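Local coordinates for protein peptidyl tryptophan dihydroxylase (Pseudomonas putida, PDB 7CTQ) that uses FAD to dihydroxylate a peptide-bound tryptophan, a step essential for making the tryptophylquinone cofactor of quinohemoprotein amine dehydrogenase, at residues G58-A62 / A97-D101; V287-T291 / L366-V371. All coordinates share one frame; numbering follows the deposited sequence. Where two conformers were deposited one is given.

Two contacts illustrate how a flavoprotein monooxygenase pins a loop or hairpin against a helix through side chains that bond to backbone N and O atoms. In interaction 1 a carboxylate on a helix takes up amides of a loop; in interaction 2 an amide and a hydroxyl on a helix hold the turn of a hairpin and the start of its second strand. They follow one another along the chain, with centres about 25 Å apart and nearest atoms about 15 Å apart. Helix 15-27, whose start carries the last glycine of the apparent Rossmann-type pattern, is met by side chains of both. Interaction 1 is close to the cofactor: the side chain of Leu-98 lies about 7 Å from FAD.

Interaction 1: residues G58-A62 / A97-D101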
loop_
_atom_site.group_PDB
_atom_site.type_symbol
_atom_site.label_atom_id
_atom_site.label_comp_id
_atom_site.label_asym_id
_atom_site.label_seq_id
_atom_site.Cartn_x
_atom_site.Cartn_y
_atom_site.Cartn_z
ATOM N N GLY A 58 -9.928 -10.545 6.132
ATOM C CA GLY A 58 -11.302 -10.944 5.933
ATOM C C GLY A 58 -11.844 -10.742 4.536
ATOM O O GLY A 58 -13.067 -10.713 4.369
ATOM N N LEU A 59 -10.977 -10.595 3.535
ATOM C CA LEU A 59 -11.387 -10.520 2.137
ATOM C C LEU A 59 -11.042 -11.789 1.366
ATOM O O LEU A 59 -11.094 -11.788 0.132
ATOM C CB LEU A 59 -10.744 -9.306 1.454
ATOM C CG LEU A 59 -10.814 -7.974 2.203
ATOM C CD1 LEU A 59 -10.030 -6.891 1.468
ATOM C CD2 LEU A 59 -12.258 -7.549 2.400
ATOM N N GLY A 60 -10.689 -12.871 2.062
ATOM C CA GLY A 60 -10.258 -14.087 1.395
ATOM C C GLY A 60 -11.341 -14.801 0.611
ATOM O O GLY A 60 -11.025 -15.660 -0.215
ATOM N N GLY A 61 -12.613 -14.486 0.859
ATOM C CA GLY A 61 -13.669 -15.070 0.047
ATOM C C GLY A 61 -13.672 -14.511 -1.363
ATOM O O GLY A 61 -13.838 -15.250 -2.339
ATOM N N ALA A 62 -13.477 -13.203 -1.484
ATOM C CA ALA A 62 -13.329 -12.437 -2.706
ATOM C C ALA A 62 -12.098 -12.812 -3.486
ATOM O O ALA A 62 -11.747 -12.113 -4.443
ATOM C CB ALA A 62 -13.284 -10.946 -2.364
ATOM N N ALA A 97 -15.977 -9.152 -6.331
ATOM C CA ALA A 97 -16.063 -10.122 -5.253
ATOM C C ALA A 97 -15.894 -9.497 -3.871
ATOM O O ALA A 97 -16.384 -10.061 -2.887
ATOM C CB ALA A 97 -15.001 -11.193 -5.463
ATOM N N LEU A 98 -15.187 -8.362 -3.771
ATOM C CA LEU A 98 -15.019 -7.695 -2.482
ATOM C C LEU A 98 -16.358 -7.311 -1.871
ATOM O O LEU A 98 -16.500 -7.305 -0.642
ATOM C CB LEU A 98 -14.136 -6.456 -2.633
ATOM C CG LEU A 98 -12.618 -6.667 -2.731
ATOM C CD1 LEU A 98 -11.884 -5.354 -3.008
ATOM C CD2 LEU A 98 -12.068 -7.341 -1.477
ATOM N N ARG A 99 -17.352 -7.001 -2.703
ATOM C CA ARG A 99 -18.635 -6.555 -2.171
ATOM C C ARG A 99 -19.345 -7.670 -1.408
ATOM O O ARG A 99 -20.084 -7.390 -0.458
ATOM C CB ARG A 99 -19.519 -6.037 -3.306
ATOM C CG ARG A 99 -18.751 -5.571 -4.534
ATOM C CD ARG A 99 -17.834 -4.409 -4.212
ATOM N NE ARG A 99 -18.447 -3.132 -4.565
ATOM C CZ ARG A 99 -18.527 -2.661 -5.806
ATOM N NH1 ARG A 99 -18.029 -3.363 -6.817
ATOM N NH2 ARG A 99 -19.102 -1.487 -6.040
ATOM N N ASP A 100 -19.138 -8.932 -1.806
ATOM C CA ASP A 100 -19.746 -10.056 -1.093
ATOM C C ASP A 100 -19.220 -10.143 0.332
ATOM O O ASP A 100 -19.991 -10.317 1.285
ATOM C CB ASP A 100 -19.476 -11.374 -1.829
ATOM C CG ASP A 100 -19.935 -11.350 -3.275
ATOM O OD1 ASP A 100 -20.620 -10.376 -3.664
ATOM O OD2 ASP A 100 -19.596 -12.294 -4.028
ATOM N N ASP A 101 -17.900 -10.031 0.493
ATOM C CA ASP A 101 -17.308 -10.099 1.824
ATOM C C ASP A 101 -17.781 -8.953 2.703
ATOM O O ASP A 101 -17.918 -9.119 3.919
ATOM C CB ASP A 101 -15.786 -10.098 1.718
ATOM C CG ASP A 101 -15.271 -11.181 0.793
ATOM O OD1 ASP A 101 -15.795 -11.289 -0.338
ATOM O OD2 ASP A 101 -14.349 -11.926 1.198
#
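With CG anti to its carbonyl carbon and beside its backbone N (chi1 -53°), the side chain of Asp-101 leaves helix 91-104 and presents its carboxylate to the backbone amides of Gly-61 and Ala-62. The loop it meets begins where helix 48-56 stops in a Schellman motif, with Gly-58, of positive phi, as the C-prime residue. OD2 of Asp-101 does most of the gripping. It accepts from Ala-62 N at 3.1 Å through its syn lone pair, the N-H pointing at it with an angle of 151°, while the bond from Gly-61 N is weak, bent to 120°. One carboxylate oxygen thus gathers two successive amides of the loop, one of them weakly. Gly-61 has no side chain on the flank facing the carboxylate, where a CB would fall only 3.0 Å from OD2. The other oxygen, OD1, has a weak, long ion pair with Arg-104 one helical turn onward.

Beside this polar clasp runs an apolar seam. Leu-59 and Leu-98 cross obliquely, CD2 of Leu-98 lying against the whole branched end of Leu-59 and coming nearest to CD1, at 3.6 Å. Leu-59 also rests on Ala-18 and Ile-22 of helix 15-27, and Leu-98 touches residues of the presumed Rossmann-type glycine pattern, which places the seam next to the presumed dinucleotide-binding glycines. The backbones come closest at Ala-62 and Ala-97, CA to CA 4.4 Å. There CB of Ala-62 packs on Ala-97, 3.6 Å from CB of Ala-97 and 3.3 Å from Ala-97 O.

Interaction 2: residues V287-T291 / L366-V371; sequences VVINT and LRDGLV
The hydroxyl OG1 of Thr-291 is gripped from two sides: it accepts from Val-371 N across the contact at 2.8 Å, in a nearly straight bond (167°), and donates to Val-287 O one turn back in its own helix at 2.7 Å. That carbonyl also accepts the helical bond of Thr-291 N, and the two donors reach it from opposite faces of its plane. Because OG1 sits beside the backbone N of Thr-291 (chi1 -46°), it can serve both partners at once. A valine here would probably leave Val-371 N without its acceptor and weaken the hold on the hairpin.

The hairpin turns through a type I' beta turn from Arg-367 to Leu-370, with Asp-368 and Gly-369 at positive phi in its middle. Gly-369 O receives ND2 of Asn-290 at 2.7 Å; the oxygen lies in the plane of the side-chain amide, whereas ND2 stands well above the plane of the carbonyl. A hydrogen bond between Tyr-29 OH and Asn-290 OD1 probably helps fix the rotation of that amide. Leu-370 crosses Asn-290 at about a right angle, its CD2 3.6 Å from ND2. On the strand before the turn, CD2 of Leu-366 meets CG2 of Val-287 at 4.0 Å, again nearly perpendicular. Val-371 O is buried by the contact and has no partner in the model.

Strands 359-367 and 370-378 bring their connecting turn against helix 285-294, while Phe-305 of helix 299-327 touches Val-288, Leu-366 and Val-371, and Asn-290 also touches Leu-27 of helix 15-27.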
loop_
_atom_site.group_PDB
_atom_site.type_symbol
_atom_site.label_atom_id
_atom_site.label_comp_id
_atom_site.label_asym_id
_atom_site.label_seq_id
_atom_site.Cartn_x
_atom_site.Cartn_y
_atom_site.Cartn_z
ATOM N N VAL A 287 -8.540 1.745 14.474
ATOM C CA VAL A 287 -8.344 2.267 15.824
ATOM C C VAL A 287 -8.204 3.787 15.799
ATOM O O VAL A 287 -8.551 4.466 16.781
ATOM C CB VAL A 287 -7.149 1.608 16.548
ATOM C CG1 VAL A 287 -7.499 0.187 17.011
ATOM C CG2 VAL A 287 -5.908 1.602 15.664
ATOM N N VAL A 288 -7.671 4.351 14.714
ATOM C CA VAL A 288 -7.580 5.808 14.634
ATOM C C VAL A 288 -8.986 6.400 14.599
ATOM O O VAL A 288 -9.318 7.321 15.359
ATOM C CB VAL A 288 -6.733 6.234 13.417
ATOM C CG1 VAL A 288 -6.829 7.745 13.175
ATOM C CG2 VAL A 288 -5.239 5.840 13.628
ATOM N N ILE A 289 -9.844 5.839 13.743
ATOM C CA ILE A 289 -11.252 6.247 13.675
ATOM C C ILE A 289 -11.925 6.072 15.034
ATOM O O ILE A 289 -12.630 6.964 15.523
ATOM C CB ILE A 289 -11.961 5.450 12.567
ATOM C CG1 ILE A 289 -11.290 5.750 11.226
ATOM C CG2 ILE A 289 -13.481 5.746 12.511
ATOM C CD1 ILE A 289 -11.695 4.833 10.095
ATOM N N ASN A 290 -11.712 4.914 15.664
ATOM C CA ASN A 290 -12.290 4.645 16.975
ATOM C C ASN A 290 -11.901 5.722 17.983
ATOM O O ASN A 290 -12.731 6.162 18.796
ATOM C CB ASN A 290 -11.846 3.254 17.449
ATOM C CG ASN A 290 -12.498 2.842 18.745
ATOM O OD1 ASN A 290 -13.728 2.844 18.866
ATOM N ND2 ASN A 290 -11.677 2.485 19.736
ATOM N N THR A 291 -10.651 6.186 17.923
ATOM C CA THR A 291 -10.241 7.287 18.784
ATOM C C THR A 291 -10.942 8.577 18.382
ATOM O O THR A 291 -11.428 9.319 19.242
ATOM C CB THR A 291 -8.724 7.463 18.744
ATOM O OG1 THR A 291 -8.093 6.177 18.876
ATOM C CG2 THR A 291 -8.261 8.385 19.897
ATOM N N LEU A 366 -0.737 2.915 20.878
ATOM C CA LEU A 366 -2.021 2.212 20.827
ATOM C C LEU A 366 -2.254 1.451 22.123
ATOM O O LEU A 366 -1.430 0.622 22.504
ATOM C CB LEU A 366 -2.071 1.224 19.663
ATOM C CG LEU A 366 -2.661 1.685 18.339
ATOM C CD1 LEU A 366 -2.163 3.082 18.021
ATOM C CD2 LEU A 366 -2.340 0.717 17.200
ATOM N N ARG A 367 -3.373 1.730 22.795
ATOM C CA ARG A 367 -3.769 0.981 23.988
ATOM C C ARG A 367 -5.279 0.804 23.979
ATOM O O ARG A 367 -6.016 1.789 23.863
ATOM C CB ARG A 367 -3.328 1.681 25.282
ATOM C CG ARG A 367 -3.734 0.921 26.560
ATOM C CD ARG A 367 -3.172 1.560 27.845
ATOM N NE ARG A 367 -3.353 0.708 29.027
ATOM C CZ ARG A 367 -3.034 1.067 30.271
ATOM N NH1 ARG A 367 -2.511 2.263 30.506
ATOM N NH2 ARG A 367 -3.231 0.231 31.286
ATOM N N ASP A 368 -5.729 -0.451 24.082
ATOM C CA ASP A 368 -7.153 -0.783 24.239
ATOM C C ASP A 368 -8.012 -0.170 23.134
ATOM O O ASP A 368 -9.131 0.312 23.365
ATOM C CB ASP A 368 -7.654 -0.378 25.635
ATOM C CG ASP A 368 -6.995 -1.195 26.759
ATOM O OD1 ASP A 368 -6.734 -2.399 26.536
ATOM O OD2 ASP A 368 -6.723 -0.641 27.856
ATOM N N GLY A 369 -7.487 -0.194 21.910
ATOM C CA GLY A 369 -8.217 0.297 20.761
ATOM C C GLY A 369 -8.223 1.800 20.589
ATOM O O GLY A 369 -8.967 2.308 19.747
ATOM N N LEU A 370 -7.450 2.531 21.376
ATOM C CA LEU A 370 -7.439 3.982 21.293
ATOM C C LEU A 370 -6.006 4.486 21.216
ATOM O O LEU A 370 -5.100 3.923 21.839
ATOM C CB LEU A 370 -8.116 4.621 22.504
ATOM C CG LEU A 370 -9.598 4.318 22.764
ATOM C CD1 LEU A 370 -9.945 4.621 24.236
ATOM C CD2 LEU A 370 -10.467 5.120 21.826
ATOM N N VAL A 371 -5.812 5.568 20.465
ATOM C CA VAL A 371 -4.518 6.236 20.445
ATOM C C VAL A 371 -4.400 7.040 21.728
ATOM O O VAL A 371 -5.246 7.888 22.029
ATOM C CB VAL A 371 -4.356 7.123 19.200
ATOM C CG1 VAL A 371 -3.011 7.898 19.238
ATOM C CG2 VAL A 371 -4.449 6.277 17.941
#